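Local coordinates for protein B-agarase (Agarivorans gilvus, PDB 5Z6P) that probably hydrolyses the galactose-based chains of agar as a beta-agarase of glycoside hydrolase family 50, at residues I495-I506 and L606-L614; G221-N229 and K237-A245. All blocks are in the same frame, centred on the assembly; numbering follows the deposited sequence.

Contact 1. Residues I495-I506 and L606-L614; sequences IKDTPWCVGIFI and LKKQLPNHL
Thr498 O is gripped by two donors that reach it from opposite faces of its carbonyl plane: His613 NE2 across the contact, at 2.9 Å, and Cys501 N, which closes the turn Thr498-Cys501. The histidine bond is almost perfectly straight (N-H...O 178°), and the acceptor lies in the ring plane although the donor stands well above the carbonyl plane. This fixes the imidazole's rotation, with Asp497 O at its rim, 3.6 Å from His613 CE1. Ile495 and His613 extend toward each other from opposite directions. Ile495 CG1 sits between backbone N and carbonyl carbon (chi1 70°), carrying CD1 over one ring face, 3.9 Å from the His613 centroid, a CH-pi contact; the Tyr280 ring meets the histidine edge-to-face. Beside this, Ile504 CD1 packs at 3.7 Å on Leu610 CD1, the two side chains crossing at about a right angle, while Ile504 and Leu606 slide past each other. The backbones join where Ile504 N donates to Leu614 O at 2.9 Å, and a water links Val502 O to Leu614 N. Two helix-to-strand turns, 478-495 into 501-506 and 581-609 into 614-615, feed neighbouring parallel strands, consistent with the (beta/alpha)8 barrel expected from glycoside hydrolase 42 kinship.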
ATOM      1  N   ILE A 495      -6.388  22.534  11.854  1.00 18.58           N
ATOM      2  CA  ILE A 495      -6.697  23.163  10.581  1.00 17.68           C
ATOM      3  C   ILE A 495      -7.338  24.526  10.792  1.00 19.71           C
ATOM      4  O   ILE A 495      -7.465  25.310   9.852  1.00 23.39           O
ATOM      5  CB  ILE A 495      -7.612  22.261   9.688  1.00 17.32           C
ATOM      6  CG1 ILE A 495      -9.037  22.156  10.240  1.00 15.21           C
ATOM      7  CG2 ILE A 495      -6.951  20.888   9.434  1.00 13.43           C
ATOM      8  CD1 ILE A 495     -10.066  21.827   9.180  1.00 15.73           C
ATOM      9  N   LYS A 496      -7.727  24.808  12.033  1.00 23.38           N
ATOM     10  CA  LYS A 496      -8.315  26.096  12.391  1.00 20.62           C
ATOM     11  C   LYS A 496      -9.369  26.574  11.383  1.00 24.42           C
ATOM     12  O   LYS A 496      -9.346  27.729  10.964  1.00 27.46           O
ATOM     13  CB  LYS A 496      -7.202  27.140  12.530  1.00 22.30           C
ATOM     14  CG  LYS A 496      -6.183  26.778  13.608  1.00 28.68           C
ATOM     15  CD  LYS A 496      -5.066  27.805  13.754  1.00 38.14           C
ATOM     16  CE  LYS A 496      -4.065  27.400  14.847  1.00 35.63           C
ATOM     17  NZ  LYS A 496      -3.434  26.074  14.561  1.00 36.38           N
ATOM     18  N   ASP A 497     -10.253  25.663  10.976  1.00 20.86           N
ATOM     19  CA  ASP A 497     -11.362  25.955  10.062  1.00 18.37           C
ATOM     20  C   ASP A 497     -10.983  26.488   8.657  1.00 22.26           C
ATOM     21  O   ASP A 497     -11.851  27.010   7.952  1.00 20.64           O
ATOM     22  CB  ASP A 497     -12.325  26.960  10.726  1.00 25.10           C
ATOM     23  CG  ASP A 497     -12.997  26.399  11.986  1.00 27.50           C
ATOM     24  OD1 ASP A 497     -12.423  25.511  12.630  1.00 29.95           O
ATOM     25  OD2 ASP A 497     -14.107  26.846  12.332  1.00 40.68           O
ATOM     26  N   THR A 498      -9.723  26.343   8.237  1.00 21.22           N
ATOM     27  CA  THR A 498      -9.280  26.961   6.978  1.00 20.05           C
ATOM     28  C   THR A 498      -9.928  26.334   5.734  1.00 24.03           C
ATOM     29  O   THR A 498     -10.046  25.125   5.619  1.00 19.92           O
ATOM     30  CB  THR A 498      -7.720  26.918   6.810  1.00 21.03           C
ATOM     31  OG1 THR A 498      -7.348  27.671   5.648  1.00 22.36           O
ATOM     32  CG2 THR A 498      -7.193  25.501   6.664  1.00 16.97           C
ATOM     33  N   PRO A 499     -10.345  27.177   4.779  1.00 22.48           N
ATOM     34  CA  PRO A 499     -10.903  26.675   3.522  1.00 19.12           C
ATOM     35  C   PRO A 499      -9.864  25.952   2.665  1.00 19.36           C
ATOM     36  O   PRO A 499     -10.244  25.248   1.741  1.00 17.79           O
ATOM     37  CB  PRO A 499     -11.397  27.942   2.824  1.00 18.64           C
ATOM     38  CG  PRO A 499     -10.541  29.008   3.394  1.00 24.00           C
ATOM     39  CD  PRO A 499     -10.340  28.646   4.830  1.00 19.73           C
ATOM     40  N   TRP A 500      -8.584  26.115   2.982  1.00 19.03           N
ATOM     41  CA  TRP A 500      -7.513  25.412   2.276  1.00 20.51           C
ATOM     42  C   TRP A 500      -7.497  23.907   2.563  1.00 19.24           C
ATOM     43  O   TRP A 500      -6.813  23.149   1.879  1.00 18.65           O
ATOM     44  CB  TRP A 500      -6.141  25.999   2.647  1.00 22.41           C
ATOM     45  CG  TRP A 500      -5.852  27.350   2.043  1.00 20.91           C
ATOM     46  CD1 TRP A 500      -6.021  28.564   2.635  1.00 22.75           C
ATOM     47  CD2 TRP A 500      -5.331  27.610   0.738  1.00 17.70           C
ATOM     48  NE1 TRP A 500      -5.640  29.567   1.779  1.00 25.11           N
ATOM     49  CE2 TRP A 500      -5.210  29.007   0.607  1.00 22.68           C
ATOM     50  CE3 TRP A 500      -4.957  26.801  -0.334  1.00 19.20           C
ATOM     51  CZ2 TRP A 500      -4.726  29.612  -0.559  1.00 21.39           C
ATOM     52  CZ3 TRP A 500      -4.481  27.404  -1.492  1.00 18.91           C
ATOM     53  CH2 TRP A 500      -4.364  28.796  -1.590  1.00 18.25           C
ATOM     54  N   CYS A 501      -8.228  23.474   3.589  1.00 20.61           N
ATOM     55  CA  CYS A 501      -8.342  22.045   3.868  1.00 17.73           C
ATOM     56  C   CYS A 501      -9.399  21.426   2.986  1.00 17.27           C
ATOM     57  O   CYS A 501     -10.572  21.705   3.160  1.00 19.58           O
ATOM     58  CB  CYS A 501      -8.694  21.771   5.334  1.00 15.72           C
ATOM     59  SG  CYS A 501      -8.852  19.992   5.664  1.00 16.98           S
ATOM     60  N   VAL A 502      -8.990  20.571   2.062  1.00 19.23           N
ATOM     61  CA  VAL A 502      -9.930  19.990   1.114  1.00 16.76           C
ATOM     62  C   VAL A 502     -10.911  19.053   1.806  1.00 18.63           C
ATOM     63  O   VAL A 502     -12.108  19.073   1.522  1.00 15.84           O
ATOM     64  CB  VAL A 502      -9.215  19.209  -0.006  1.00 15.86           C
ATOM     65  CG1 VAL A 502     -10.239  18.589  -0.915  1.00 15.34           C
ATOM     66  CG2 VAL A 502      -8.298  20.143  -0.803  1.00 16.25           C
ATOM     67  N   GLY A 503     -10.385  18.241   2.719  1.00 12.94           N
ATOM     68  CA  GLY A 503     -11.199  17.285   3.435  1.00 16.36           C
ATOM     69  C   GLY A 503     -10.408  16.526   4.482  1.00 14.31           C
ATOM     70  O   GLY A 503      -9.199  16.658   4.576  1.00 13.57           O
ATOM     71  N   ILE A 504     -11.119  15.713   5.259  1.00 17.76           N
ATOM     72  CA  ILE A 504     -10.546  15.011   6.392  1.00 15.53           C
ATOM     73  C   ILE A 504     -10.716  13.505   6.263  1.00 16.86           C
ATOM     74  O   ILE A 504     -11.836  13.017   6.155  1.00 14.72           O
ATOM     75  CB  ILE A 504     -11.201  15.469   7.704  1.00 16.55           C
ATOM     76  CG1 ILE A 504     -11.165  17.003   7.805  1.00 16.37           C
ATOM     77  CG2 ILE A 504     -10.530  14.780   8.903  1.00 16.57           C
ATOM     78  CD1 ILE A 504     -12.263  17.576   8.647  1.00 17.88           C
ATOM     79  N   PHE A 505      -9.605  12.778   6.238  1.00 15.15           N
ATOM     80  CA  PHE A 505      -9.652  11.324   6.309  1.00 15.94           C
ATOM     81  C   PHE A 505      -9.694  10.941   7.776  1.00 16.72           C
ATOM     82  O   PHE A 505      -8.971  11.516   8.577  1.00 15.88           O
ATOM     83  CB  PHE A 505      -8.424  10.646   5.670  1.00 14.27           C
ATOM     84  CG  PHE A 505      -8.254  10.893   4.205  1.00 12.13           C
ATOM     85  CD1 PHE A 505      -9.002  10.192   3.279  1.00 13.24           C
ATOM     86  CD2 PHE A 505      -7.296  11.775   3.751  1.00 12.02           C
ATOM     87  CE1 PHE A 505      -8.821  10.401   1.920  1.00 14.13           C
ATOM     88  CE2 PHE A 505      -7.122  11.987   2.389  1.00 13.37           C
ATOM     89  CZ  PHE A 505      -7.894  11.305   1.486  1.00 12.53           C
ATOM     90  N   ILE A 506     -10.519   9.968   8.124  1.00 15.39           N
ATOM     91  CA  ILE A 506     -10.483   9.414   9.469  1.00 15.13           C
ATOM     92  C   ILE A 506     -10.159   7.941   9.403  1.00 13.00           C
ATOM     93  O   ILE A 506     -10.815   7.194   8.702  1.00 12.52           O
ATOM     94  CB  ILE A 506     -11.812   9.606  10.238  1.00 15.50           C
ATOM     95  CG1 ILE A 506     -12.110  11.085  10.453  1.00 11.02           C
ATOM     96  CG2 ILE A 506     -11.741   8.885  11.587  1.00 10.76           C
ATOM     97  CD1 ILE A 506     -11.116  11.796  11.348  1.00 13.73           C
ATOM     98  N   LEU A 606     -17.685  14.745  13.341  1.00 14.04           N
ATOM     99  CA  LEU A 606     -17.000  15.676  12.441  1.00 16.75           C
ATOM    100  C   LEU A 606     -17.865  16.916  12.193  1.00 15.24           C
ATOM    101  O   LEU A 606     -17.391  18.027  12.296  1.00 16.94           O
ATOM    102  CB  LEU A 606     -16.639  15.010  11.107  1.00 15.97           C
ATOM    103  CG  LEU A 606     -15.264  14.340  11.137  1.00 17.03           C
ATOM    104  CD1 LEU A 606     -15.023  13.529   9.894  1.00 18.85           C
ATOM    105  CD2 LEU A 606     -14.179  15.375  11.302  1.00 17.78           C
ATOM    106  N   LYS A 607     -19.137  16.711  11.892  1.00 14.98           N
ATOM    107  CA  LYS A 607     -19.993  17.831  11.501  1.00 18.56           C
ATOM    108  C   LYS A 607     -20.332  18.742  12.676  1.00 17.82           C
ATOM    109  O   LYS A 607     -20.621  19.907  12.454  1.00 18.68           O
ATOM    110  CB  LYS A 607     -21.284  17.341  10.828  1.00 21.08           C
ATOM    111  CG  LYS A 607     -21.084  16.579   9.503  1.00 20.92           C
ATOM    112  CD  LYS A 607     -20.298  17.377   8.450  1.00 23.88           C
ATOM    113  CE  LYS A 607     -20.117  16.591   7.143  1.00 23.67           C
ATOM    114  NZ  LYS A 607     -19.432  17.383   6.063  1.00 31.62           N
ATOM    115  N   LYS A 608     -20.259  18.242  13.915  1.00 13.31           N
ATOM    116  CA  LYS A 608     -20.556  19.086  15.080  1.00 15.07           C
ATOM    117  C   LYS A 608     -19.523  20.184  15.231  1.00 18.39           C
ATOM    118  O   LYS A 608     -19.832  21.270  15.704  1.00 21.70           O
ATOM    119  CB  LYS A 608     -20.599  18.281  16.393  1.00 14.23           C
ATOM    120  CG  LYS A 608     -21.834  17.372  16.612  1.00 17.79           C
ATOM    121  CD  LYS A 608     -21.674  16.557  17.906  1.00 16.86           C
ATOM    122  CE  LYS A 608     -22.643  15.390  17.980  1.00 16.82           C
ATOM    123  NZ  LYS A 608     -22.621  14.737  19.316  1.00 14.15           N
ATOM    124  N   GLN A 609     -18.285  19.885  14.850  1.00 15.37           N
ATOM    125  CA  GLN A 609     -17.188  20.830  15.042  1.00 18.61           C
ATOM    126  C   GLN A 609     -16.690  21.423  13.722  1.00 19.86           C
ATOM    127  O   GLN A 609     -16.162  22.533  13.695  1.00 20.87           O
ATOM    128  CB  GLN A 609     -16.033  20.153  15.772  1.00 14.84           C
ATOM    129  CG  GLN A 609     -16.426  19.498  17.094  1.00 15.33           C
ATOM    130  CD  GLN A 609     -15.217  19.038  17.870  1.00 16.66           C
ATOM    131  OE1 GLN A 609     -14.264  19.801  18.065  1.00 15.52           O
ATOM    132  NE2 GLN A 609     -15.237  17.784  18.310  1.00 15.19           N
ATOM    133  N   LEU A 610     -16.872  20.684  12.635  1.00 14.60           N
ATOM    134  CA  LEU A 610     -16.376  21.121  11.333  1.00 16.64           C
ATOM    135  C   LEU A 610     -17.421  20.908  10.245  1.00 17.27           C
ATOM    136  O   LEU A 610     -17.198  20.147   9.313  1.00 16.53           O
ATOM    137  CB  LEU A 610     -15.079  20.375  10.976  1.00 18.23           C
ATOM    138  CG  LEU A 610     -13.878  20.678  11.864  1.00 17.86           C
ATOM    139  CD1 LEU A 610     -12.732  19.681  11.639  1.00 19.08           C
ATOM    140  CD2 LEU A 610     -13.406  22.101  11.613  1.00 17.98           C
ATOM    141  N   PRO A 611     -18.563  21.599  10.365  1.00 15.31           N
ATOM    142  CA  PRO A 611     -19.730  21.295   9.541  1.00 18.76           C
ATOM    143  C   PRO A 611     -19.533  21.599   8.060  1.00 17.75           C
ATOM    144  O   PRO A 611     -20.336  21.152   7.259  1.00 19.11           O
ATOM    145  CB  PRO A 611     -20.824  22.194  10.141  1.00 17.41           C
ATOM    146  CG  PRO A 611     -20.096  23.333  10.723  1.00 16.17           C
ATOM    147  CD  PRO A 611     -18.779  22.785  11.210  1.00 18.98           C
ATOM    148  N   ASN A 612     -18.480  22.324   7.713  1.00 20.65           N
ATOM    149  CA  ASN A 612     -18.270  22.801   6.345  1.00 16.88           C
ATOM    150  C   ASN A 612     -17.248  21.986   5.553  1.00 17.95           C
ATOM    151  O   ASN A 612     -17.025  22.234   4.373  1.00 16.71           O
ATOM    152  CB  ASN A 612     -17.817  24.260   6.375  1.00 16.43           C
ATOM    153  CG  ASN A 612     -18.857  25.177   6.957  1.00 17.63           C
ATOM    154  OD1 ASN A 612     -19.999  25.171   6.529  1.00 21.88           O
ATOM    155  ND2 ASN A 612     -18.470  25.957   7.951  1.00 20.52           N
ATOM    156  N   HIS A 613     -16.596  21.042   6.218  1.00 16.96           N
ATOM    157  CA  HIS A 613     -15.482  20.339   5.602  1.00 15.43           C
ATOM    158  C   HIS A 613     -15.863  18.919   5.220  1.00 19.24           C
ATOM    159  O   HIS A 613     -16.573  18.236   5.954  1.00 18.17           O
ATOM    160  CB  HIS A 613     -14.276  20.318   6.532  1.00 15.20           C
ATOM    161  CG  HIS A 613     -13.558  21.625   6.636  1.00 18.27           C
ATOM    162  ND1 HIS A 613     -13.959  22.627   7.486  1.00 19.21           N
ATOM    163  CD2 HIS A 613     -12.452  22.087   6.002  1.00 17.34           C
ATOM    164  CE1 HIS A 613     -13.135  23.655   7.373  1.00 18.08           C
ATOM    165  NE2 HIS A 613     -12.210  23.351   6.481  1.00 15.95           N
ATOM    166  N   LEU A 614     -15.354  18.478   4.076  1.00 16.35           N
ATOM    167  CA  LEU A 614     -15.633  17.165   3.543  1.00 13.92           C
ATOM    168  C   LEU A 614     -15.093  16.046   4.419  1.00 14.68           C
ATOM    169  O   LEU A 614     -13.957  16.088   4.896  1.00 14.33           O
ATOM    170  CB  LEU A 614     -15.054  17.045   2.127  1.00 13.09           C
ATOM    171  CG  LEU A 614     -15.689  17.982   1.085  1.00 16.01           C
ATOM    172  CD1 LEU A 614     -15.029  17.833  -0.270  1.00 16.18           C
ATOM    173  CD2 LEU A 614     -17.179  17.738   0.958  1.00 19.74           C
TER
HETATM  174  O   HOH W   1     -14.097  20.606   2.623  1.00 17.15           O

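Contact 2. Residues G221-N229 and K237-A245; sequences GIIDRFGQN and KIHSEQELA
The Gln228 amide lies against the backbone of Ile238 and pairs with both polar groups of that residue: OE1 accepts from Ile238 N at 2.8 Å, and NE2 donates to Ile238 O at 2.7 Å, in the carbonyl plane and on a lone pair. NE2 also donates to the syn lone pair of Asp224 OD2, with that oxygen 3° out of the amide plane. Bonds at both ends of the amide therefore settle its flip, and Ser740 is a further partner of OE1.

Phe226 is sandwiched. Ile238 CG2 sits over the centre of one ring face, 4.1 Å from the Phe226 centroid, while Arg225 CG lies off-centre against the opposite face. The arginine chain, extended from CG to NE, carries its guanidinium past the ring's far end, where Phe226 CZ lies off-centre against one guanidinium face. The guanidinium meets Glu241 side-on: Arg225 NE reaches Glu241 OE2 at 3.1 Å and Arg225 NH2 reaches OE1 at 2.7 Å. The guanidinium and carboxylate planes are 28° apart, so the salt bridge is two-pronged but twisted. A bend at chi2 (83°) turns the Glu241 carboxylate back toward the loop.

Lys237 is stretched straight beyond CG, and its NZ donates to Asn229 O at 3.0 Å and to Gln232 O; a water joins it to Asp224 OD2. Asp224 OD1 meanwhile accepts from Phe226 N and Gln228 N, which approach from opposite faces of the carboxylate plane. Ser240 OG accepts from Glu243 N at 3.1 Å, and Glu243 OE2 in turn takes bonds from His239 N and ND1, while His239 NE2 is hydrogen-bonded to Glu233. The result is a loop ordered by an Asx turn at Asp224, docked on a helix start that carries a serine N-cap.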
ATOM      1  N   GLY A 221      28.770  -2.268   4.971  1.00 22.07           N
ATOM      2  CA  GLY A 221      29.139  -1.031   4.305  1.00 18.43           C
ATOM      3  C   GLY A 221      28.367  -0.690   3.039  1.00 22.99           C
ATOM      4  O   GLY A 221      28.866   0.067   2.210  1.00 22.33           O
ATOM      5  N   ILE A 222      27.159  -1.233   2.886  1.00 19.55           N
ATOM      6  CA  ILE A 222      26.360  -0.989   1.675  1.00 21.05           C
ATOM      7  C   ILE A 222      25.703   0.398   1.640  1.00 21.82           C
ATOM      8  O   ILE A 222      25.272   0.849   0.578  1.00 20.33           O
ATOM      9  CB  ILE A 222      25.247  -2.065   1.497  1.00 21.23           C
ATOM     10  CG1 ILE A 222      24.620  -2.015   0.098  1.00 23.87           C
ATOM     11  CG2 ILE A 222      24.167  -1.860   2.488  1.00 20.81           C
ATOM     12  CD1 ILE A 222      25.245  -2.929  -0.886  1.00 25.59           C
ATOM     13  N   ILE A 223      25.616   1.073   2.785  1.00 20.01           N
ATOM     14  CA  ILE A 223      25.006   2.407   2.837  1.00 17.51           C
ATOM     15  C   ILE A 223      26.040   3.519   3.029  1.00 18.26           C
ATOM     16  O   ILE A 223      26.845   3.466   3.953  1.00 20.05           O
ATOM     17  CB  ILE A 223      23.956   2.519   3.980  1.00 16.57           C
ATOM     18  CG1 ILE A 223      22.935   1.373   3.927  1.00 16.73           C
ATOM     19  CG2 ILE A 223      23.267   3.873   3.929  1.00 15.82           C
ATOM     20  CD1 ILE A 223      22.110   1.308   2.641  1.00 14.74           C
ATOM     21  N   ASP A 224      26.015   4.532   2.164  1.00 21.85           N
ATOM     22  CA  ASP A 224      26.970   5.634   2.283  1.00 19.80           C
ATOM     23  C   ASP A 224      26.467   6.681   3.266  1.00 21.59           C
ATOM     24  O   ASP A 224      25.443   6.485   3.914  1.00 19.15           O
ATOM     25  CB  ASP A 224      27.285   6.264   0.911  1.00 19.90           C
ATOM     26  CG  ASP A 224      26.102   6.979   0.276  1.00 18.97           C
ATOM     27  OD1 ASP A 224      25.173   7.411   0.977  1.00 21.14           O
ATOM     28  OD2 ASP A 224      26.127   7.146  -0.956  1.00 22.43           O
ATOM     29  N   ARG A 225      27.179   7.800   3.370  1.00 21.41           N
ATOM     30  CA  ARG A 225      26.856   8.779   4.396  1.00 20.67           C
ATOM     31  C   ARG A 225      25.590   9.582   4.106  1.00 18.79           C
ATOM     32  O   ARG A 225      25.110  10.304   4.967  1.00 17.93           O
ATOM     33  CB  ARG A 225      28.025   9.731   4.611  1.00 18.27           C
ATOM     34  CG  ARG A 225      28.323  10.694   3.492  1.00 17.91           C
ATOM     35  CD  ARG A 225      29.684  11.342   3.777  1.00 22.69           C
ATOM     36  NE  ARG A 225      30.011  12.421   2.855  1.00 26.06           N
ATOM     37  CZ  ARG A 225      30.736  12.270   1.755  1.00 27.98           C
ATOM     38  NH1 ARG A 225      31.211  11.079   1.432  1.00 23.78           N
ATOM     39  NH2 ARG A 225      30.984  13.316   0.977  1.00 29.38           N
ATOM     40  N   PHE A 226      25.074   9.457   2.889  1.00 20.30           N
ATOM     41  CA  PHE A 226      23.860  10.154   2.476  1.00 17.89           C
ATOM     42  C   PHE A 226      22.619   9.274   2.619  1.00 18.12           C
ATOM     43  O   PHE A 226      21.492   9.726   2.412  1.00 17.63           O
ATOM     44  CB  PHE A 226      23.996  10.638   1.030  1.00 17.48           C
ATOM     45  CG  PHE A 226      25.181  11.534   0.808  1.00 19.93           C
ATOM     46  CD1 PHE A 226      25.157  12.856   1.227  1.00 18.97           C
ATOM     47  CD2 PHE A 226      26.324  11.050   0.191  1.00 19.95           C
ATOM     48  CE1 PHE A 226      26.256  13.688   1.023  1.00 21.68           C
ATOM     49  CE2 PHE A 226      27.427  11.875  -0.009  1.00 22.66           C
ATOM     50  CZ  PHE A 226      27.393  13.192   0.404  1.00 20.51           C
ATOM     51  N   GLY A 227      22.842   8.020   2.976  1.00 18.48           N
ATOM     52  CA  GLY A 227      21.766   7.059   3.076  1.00 19.92           C
ATOM     53  C   GLY A 227      21.587   6.254   1.797  1.00 22.16           C
ATOM     54  O   GLY A 227      20.767   5.346   1.757  1.00 19.02           O
ATOM     55  N   GLN A 228      22.360   6.581   0.763  1.00 16.70           N
ATOM     56  CA  GLN A 228      22.236   5.907  -0.525  1.00 19.40           C
ATOM     57  C   GLN A 228      22.945   4.566  -0.537  1.00 19.96           C
ATOM     58  O   GLN A 228      23.728   4.259   0.360  1.00 21.01           O
ATOM     59  CB  GLN A 228      22.800   6.784  -1.644  1.00 18.65           C
ATOM     60  CG  GLN A 228      22.094   8.105  -1.848  1.00 16.51           C
ATOM     61  CD  GLN A 228      22.939   9.073  -2.654  1.00 20.24           C
ATOM     62  OE1 GLN A 228      22.421   9.892  -3.418  1.00 21.06           O
ATOM     63  NE2 GLN A 228      24.259   8.980  -2.482  1.00 16.95           N
ATOM     64  N   ASN A 229      22.668   3.763  -1.560  1.00 19.69           N
ATOM     65  CA  ASN A 229      23.372   2.505  -1.755  1.00 17.91           C
ATOM     66  C   ASN A 229      24.816   2.811  -2.195  1.00 21.55           C
ATOM     67  O   ASN A 229      25.034   3.424  -3.237  1.00 21.66           O
ATOM     68  CB  ASN A 229      22.628   1.628  -2.786  1.00 18.46           C
ATOM     69  CG  ASN A 229      23.290   0.278  -3.004  1.00 20.86           C
ATOM     70  OD1 ASN A 229      24.511   0.169  -3.026  1.00 21.49           O
ATOM     71  ND2 ASN A 229      22.484  -0.757  -3.168  1.00 18.36           N
ATOM     72  N   LYS A 237      22.293   9.735  -8.434  1.00 19.98           N
ATOM     73  CA  LYS A 237      22.996   9.526  -7.161  1.00 22.82           C
ATOM     74  C   LYS A 237      23.854  10.744  -6.758  1.00 21.87           C
ATOM     75  O   LYS A 237      24.456  11.393  -7.604  1.00 21.90           O
ATOM     76  CB  LYS A 237      23.858   8.264  -7.228  1.00 19.67           C
ATOM     77  CG  LYS A 237      24.643   8.008  -5.968  1.00 20.52           C
ATOM     78  CD  LYS A 237      25.367   6.697  -6.031  1.00 21.55           C
ATOM     79  CE  LYS A 237      26.243   6.522  -4.821  1.00 21.63           C
ATOM     80  NZ  LYS A 237      26.872   5.193  -4.795  1.00 23.33           N
ATOM     81  N   ILE A 238      23.865  11.061  -5.464  1.00 23.27           N
ATOM     82  CA  ILE A 238      24.681  12.148  -4.920  1.00 18.40           C
ATOM     83  C   ILE A 238      26.011  11.606  -4.403  1.00 19.74           C
ATOM     84  O   ILE A 238      26.025  10.684  -3.590  1.00 22.56           O
ATOM     85  CB  ILE A 238      23.951  12.896  -3.769  1.00 20.55           C
ATOM     86  CG1 ILE A 238      22.776  13.728  -4.307  1.00 19.51           C
ATOM     87  CG2 ILE A 238      24.907  13.790  -3.007  1.00 18.87           C
ATOM     88  CD1 ILE A 238      23.176  14.897  -5.152  1.00 19.50           C
ATOM     89  N   HIS A 239      27.123  12.188  -4.852  1.00 24.20           N
ATOM     90  CA  HIS A 239      28.462  11.680  -4.498  1.00 22.97           C
ATOM     91  C   HIS A 239      29.247  12.525  -3.502  1.00 22.22           C
ATOM     92  O   HIS A 239      30.272  12.082  -3.003  1.00 28.74           O
ATOM     93  CB  HIS A 239      29.315  11.507  -5.756  1.00 20.61           C
ATOM     94  CG  HIS A 239      28.654  10.682  -6.816  1.00 25.26           C
ATOM     95  ND1 HIS A 239      27.908  11.241  -7.829  1.00 24.60           N
ATOM     96  CD2 HIS A 239      28.613   9.346  -7.008  1.00 23.74           C
ATOM     97  CE1 HIS A 239      27.445  10.282  -8.611  1.00 23.23           C
ATOM     98  NE2 HIS A 239      27.855   9.122  -8.132  1.00 23.10           N
ATOM     99  N   SER A 240      28.773  13.724  -3.195  1.00 23.75           N
ATOM    100  CA  SER A 240      29.470  14.573  -2.239  1.00 26.81           C
ATOM    101  C   SER A 240      28.614  15.757  -1.831  1.00 25.50           C
ATOM    102  O   SER A 240      27.638  16.077  -2.506  1.00 24.33           O
ATOM    103  CB  SER A 240      30.787  15.078  -2.834  1.00 26.66           C
ATOM    104  OG  SER A 240      30.524  16.025  -3.849  1.00 26.66           O
ATOM    105  N   GLU A 241      29.001  16.422  -0.746  1.00 24.11           N
ATOM    106  CA  GLU A 241      28.268  17.595  -0.293  1.00 25.50           C
ATOM    107  C   GLU A 241      28.325  18.678  -1.345  1.00 25.69           C
ATOM    108  O   GLU A 241      27.412  19.486  -1.457  1.00 27.10           O
ATOM    109  CB  GLU A 241      28.820  18.124   1.028  1.00 25.81           C
ATOM    110  CG  GLU A 241      28.516  17.253   2.229  1.00 23.95           C
ATOM    111  CD  GLU A 241      29.483  16.120   2.376  1.00 24.88           C
ATOM    112  OE1 GLU A 241      30.282  15.888   1.432  1.00 32.27           O
ATOM    113  OE2 GLU A 241      29.453  15.464   3.437  1.00 25.16           O
ATOM    114  N   GLN A 242      29.413  18.682  -2.113  1.00 29.39           N
ATOM    115  CA  GLN A 242      29.605  19.673  -3.160  1.00 29.36           C
ATOM    116  C   GLN A 242      28.620  19.445  -4.297  1.00 25.18           C
ATOM    117  O   GLN A 242      27.975  20.386  -4.759  1.00 28.76           O
ATOM    118  CB  GLN A 242      31.043  19.642  -3.689  1.00 32.79           C
ATOM    119  CG  GLN A 242      31.336  20.691  -4.754  1.00 40.46           C
ATOM    120  CD  GLN A 242      30.869  22.093  -4.368  1.00 43.56           C
ATOM    121  OE1 GLN A 242      30.945  22.490  -3.207  1.00 46.99           O
ATOM    122  NE2 GLN A 242      30.386  22.845  -5.350  1.00 44.07           N
ATOM    123  N   GLU A 243      28.515  18.196  -4.740  1.00 25.48           N
ATOM    124  CA  GLU A 243      27.547  17.837  -5.767  1.00 25.70           C
ATOM    125  C   GLU A 243      26.138  18.054  -5.230  1.00 23.47           C
ATOM    126  O   GLU A 243      25.261  18.540  -5.937  1.00 25.20           O
ATOM    127  CB  GLU A 243      27.726  16.389  -6.236  1.00 22.84           C
ATOM    128  CG  GLU A 243      26.971  16.118  -7.538  1.00 26.62           C
ATOM    129  CD  GLU A 243      27.019  14.679  -7.996  1.00 23.19           C
ATOM    130  OE1 GLU A 243      26.752  14.437  -9.185  1.00 36.21           O
ATOM    131  OE2 GLU A 243      27.309  13.784  -7.191  1.00 27.23           O
ATOM    132  N   LEU A 244      25.935  17.716  -3.962  1.00 25.32           N
ATOM    133  CA  LEU A 244      24.673  18.006  -3.305  1.00 22.13           C
ATOM    134  C   LEU A 244      24.320  19.497  -3.403  1.00 22.41           C
ATOM    135  O   LEU A 244      23.178  19.835  -3.683  1.00 23.48           O
ATOM    136  CB  LEU A 244      24.717  17.551  -1.844  1.00 20.63           C
ATOM    137  CG  LEU A 244      23.463  17.735  -0.992  1.00 20.41           C
ATOM    138  CD1 LEU A 244      22.261  17.123  -1.695  1.00 19.44           C
ATOM    139  CD2 LEU A 244      23.671  17.110   0.359  1.00 19.55           C
ATOM    140  N   ALA A 245      25.294  20.384  -3.220  1.00 21.10           N
ATOM    141  CA  ALA A 245      25.010  21.822  -3.272  1.00 21.68           C
ATOM    142  C   ALA A 245      24.759  22.323  -4.690  1.00 21.24           C
ATOM    143  O   ALA A 245      23.959  23.224  -4.886  1.00 25.85           O
ATOM    144  CB  ALA A 245      26.141  22.618  -2.635  1.00 27.54           C
TER
HETATM  145  O   HOH W   2      28.246   6.334  -2.352  1.00 25.50           O

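In the fold
From the N terminus, the chain leaves strand 199-210, among the beta strands of the CBM-like region, and soon enters contact 2. With seven intervening residues, none in helix or strand, contact 2 closes a short loop and anchors the start of helix 241-255, beside helix 397-406. Contact 1 opens much later, at the end of helix 478-495, and spans 99 residues, 65 of them helical and none in strands, before helix 581-609 delivers the chain to strand 614-615. It thus joins two neighbouring strands of a parallel sheet that also includes 449-453. Contact 1 and contact 2 follow in series, neither nested nor crossing; the centres of contact 1 and contact 2 are about 41 Å apart and their nearest atoms about 29 Å.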